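Local coordinates for beta-N-acetylhexosaminidase (Mycobacterium smegmatis, PDB 4YYF), which probably hydrolyses terminal non-reducing N-acetyl-D-hexosamine residues from N-acetyl-beta-D-hexosaminides, as a member of glycosyl hydrolase family 3, at residues 213-221 with 293-301. The protein carries 1 engineered substitution. Residues are numbered along the deposited sequence; the frame is centred on the assembly and turned at random.
With FMT (formic acid), chain G.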
# COMPACT_ATOMS: atom_id res chain seq x y z
N GLY A 213 -20.03 0.44 -2.26
CA GLY A 213 -19.83 -0.42 -3.42
C GLY A 213 -18.37 -0.74 -3.63
O GLY A 213 -17.58 -0.66 -2.69
N ASP A 214 -18.01 -1.07 -4.87
CA ASP A 214 -16.66 -1.52 -5.20
C ASP A 214 -15.85 -0.40 -5.87
O ASP A 214 -16.16 0.00 -7.00
CB ASP A 214 -16.76 -2.73 -6.14
CG ASP A 214 -15.42 -3.38 -6.42
OD1 ASP A 214 -14.36 -2.79 -6.09
OD2 ASP A 214 -15.41 -4.50 -6.99
N SER A 215 -14.81 0.09 -5.20
CA SER A 215 -14.00 1.18 -5.75
C SER A 215 -13.22 0.80 -7.01
O SER A 215 -12.71 1.67 -7.72
CB SER A 215 -13.06 1.77 -4.69
OG SER A 215 -12.28 0.76 -4.05
N HIS A 216 -13.13 -0.50 -7.30
CA HIS A 216 -12.51 -0.93 -8.56
C HIS A 216 -13.32 -0.44 -9.75
O HIS A 216 -12.78 -0.19 -10.84
CB HIS A 216 -12.38 -2.46 -8.62
CG HIS A 216 -11.37 -3.02 -7.68
ND1 HIS A 216 -11.67 -3.42 -6.40
CD2 HIS A 216 -10.04 -3.27 -7.86
CE1 HIS A 216 -10.57 -3.88 -5.81
NE2 HIS A 216 -9.58 -3.81 -6.68
N THR A 217 -14.63 -0.31 -9.57
CA THR A 217 -15.50 -0.06 -10.71
C THR A 217 -16.08 1.35 -10.78
O THR A 217 -16.62 1.75 -11.80
CB THR A 217 -16.62 -1.11 -10.82
OG1 THR A 217 -17.41 -1.07 -9.63
CG2 THR A 217 -16.03 -2.51 -11.00
N GLY A 218 -15.96 2.12 -9.70
CA GLY A 218 -16.52 3.46 -9.69
C GLY A 218 -16.40 4.10 -8.33
O GLY A 218 -15.78 3.54 -7.43
N GLY A 219 -16.99 5.28 -8.16
CA GLY A 219 -16.90 5.99 -6.90
C GLY A 219 -17.73 5.30 -5.84
O GLY A 219 -18.78 4.73 -6.13
N VAL A 220 -17.25 5.35 -4.60
CA VAL A 220 -17.96 4.79 -3.46
C VAL A 220 -17.91 5.75 -2.27
O VAL A 220 -17.01 6.60 -2.19
CB VAL A 220 -17.38 3.41 -3.04
CG1 VAL A 220 -17.39 2.43 -4.20
CG2 VAL A 220 -15.97 3.55 -2.48
N THR A 221 -18.88 5.60 -1.36
CA THR A 221 -18.99 6.45 -0.17
C THR A 221 -19.03 5.61 1.11
O THR A 221 -19.67 4.55 1.15
CB THR A 221 -20.27 7.32 -0.24
OG1 THR A 221 -20.27 8.06 -1.46
CG2 THR A 221 -20.34 8.30 0.94
N SER A 293 -4.50 3.66 -11.22
CA SER A 293 -4.71 3.60 -12.67
C SER A 293 -5.89 2.73 -13.13
O SER A 293 -6.64 3.11 -14.02
CB SER A 293 -3.43 3.16 -13.38
OG SER A 293 -3.11 1.82 -13.05
N SER A 294 -6.04 1.55 -12.54
CA SER A 294 -7.06 0.63 -13.04
C SER A 294 -8.39 0.76 -12.32
O SER A 294 -9.40 0.21 -12.78
CB SER A 294 -6.60 -0.82 -12.95
OG SER A 294 -6.73 -1.32 -11.63
N MSE A 295 -8.40 1.48 -11.21
CA MSE A 295 -9.59 1.57 -10.37
C MSE A 295 -10.50 2.74 -10.73
O MSE A 295 -10.07 3.89 -10.72
CB MSE A 295 -9.20 1.63 -8.88
CG MSE A 295 -8.47 0.37 -8.45
SE MSE A 295 -8.06 0.28 -6.55
CE MSE A 295 -9.86 -0.02 -5.89
N GLY A 296 -11.76 2.42 -11.03
CA GLY A 296 -12.73 3.39 -11.51
C GLY A 296 -12.99 4.58 -10.60
O GLY A 296 -13.33 5.66 -11.08
N ALA A 297 -12.85 4.39 -9.28
CA ALA A 297 -13.07 5.50 -8.34
C ALA A 297 -12.10 6.65 -8.64
O ALA A 297 -12.39 7.81 -8.36
CB ALA A 297 -12.91 5.03 -6.89
N ILE A 298 -10.93 6.29 -9.17
CA ILE A 298 -9.93 7.28 -9.56
C ILE A 298 -9.98 7.59 -11.06
O ILE A 298 -10.08 8.76 -11.46
CB ILE A 298 -8.50 6.81 -9.22
CG1 ILE A 298 -8.37 6.54 -7.73
CG2 ILE A 298 -7.47 7.86 -9.66
CD1 ILE A 298 -8.69 7.77 -6.86
N ASN A 299 -9.91 6.55 -11.88
CA ASN A 299 -9.61 6.77 -13.30
C ASN A 299 -10.74 7.41 -14.09
O ASN A 299 -10.53 7.94 -15.19
CB ASN A 299 -9.00 5.52 -13.98
CG ASN A 299 -10.01 4.42 -14.27
OD1 ASN A 299 -11.20 4.66 -14.41
ND2 ASN A 299 -9.52 3.19 -14.40
N GLN A 300 -11.94 7.41 -13.51
CA GLN A 300 -13.07 8.08 -14.16
C GLN A 300 -13.01 9.59 -13.97
O GLN A 300 -13.75 10.33 -14.60
CB GLN A 300 -14.39 7.55 -13.60
CG GLN A 300 -14.73 6.15 -14.06
CD GLN A 300 -15.86 5.54 -13.25
OE1 GLN A 300 -16.55 6.24 -12.51
NE2 GLN A 300 -16.06 4.24 -13.40
N ARG A 301 -12.12 10.04 -13.09
CA ARG A 301 -12.01 11.46 -12.80
C ARG A 301 -10.63 12.01 -13.16
O ARG A 301 -10.50 13.17 -13.56
CB ARG A 301 -12.36 11.71 -11.33
CG ARG A 301 -13.74 11.19 -10.95
CD ARG A 301 -14.01 11.23 -9.46
NE ARG A 301 -13.95 12.59 -8.92
CZ ARG A 301 -14.35 12.93 -7.69
NH1 ARG A 301 -14.86 12.01 -6.88
NH2 ARG A 301 -14.24 14.18 -7.29
C FMT G . -6.90 -6.06 -4.76
O1 FMT G . -7.34 -4.91 -4.67
O2 FMT G . -7.51 -6.99 -5.30
O HOH W 1 -11.24 -1.94 -12.50
O HOH W 2 -12.02 -0.26 -14.04
O HOH W 3 -18.54 6.37 -10.33
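Gly296 N donates to His216 O (2.8 Å) and Ala297 N to Ser215 O (3.1 Å). Two N-H groups from the first turn of helix 296-299 thus take consecutive carbonyls of loop 213-221. The Gly296 bond is nearly straight at its hydrogen (172°), but it arrives from above the carbonyl plane. Further along, Gln300 NE2 makes a weak bond to Thr217 O (3.0 Å), while Gln300 OE1 reaches Gly219 N through a water.

Asp214 OD1 grips His216 twice. It takes the backbone N in an Asx turn, and the syn lone pair of Asp214 OD1 takes His216 ND1 in the ring plane (2.8 Å). This fixes the rotation of the imidazole. On the far side of CE1, His216 NE2 bonds to formic acid O1 (3.2 Å).

Selenomethionine Met295 precedes the helix at the N-cap. Its chain bends at chi3 (71°), placing Met295 CE squarely over one face of the His216 ring, 3.7 Å from the centroid, in a CH-pi contact. Ser215 OG lies beside the same methyl and bonds to His208. Ala297 CB packs against Gly218 O.

The contact joins loops following strands 199-205 and 287-289 of the TIM-barrel-clan domain. Backbone bonds pin the His216 loop to the helix start, and Asp214 and Met295 set its ring beside what may be a pocket.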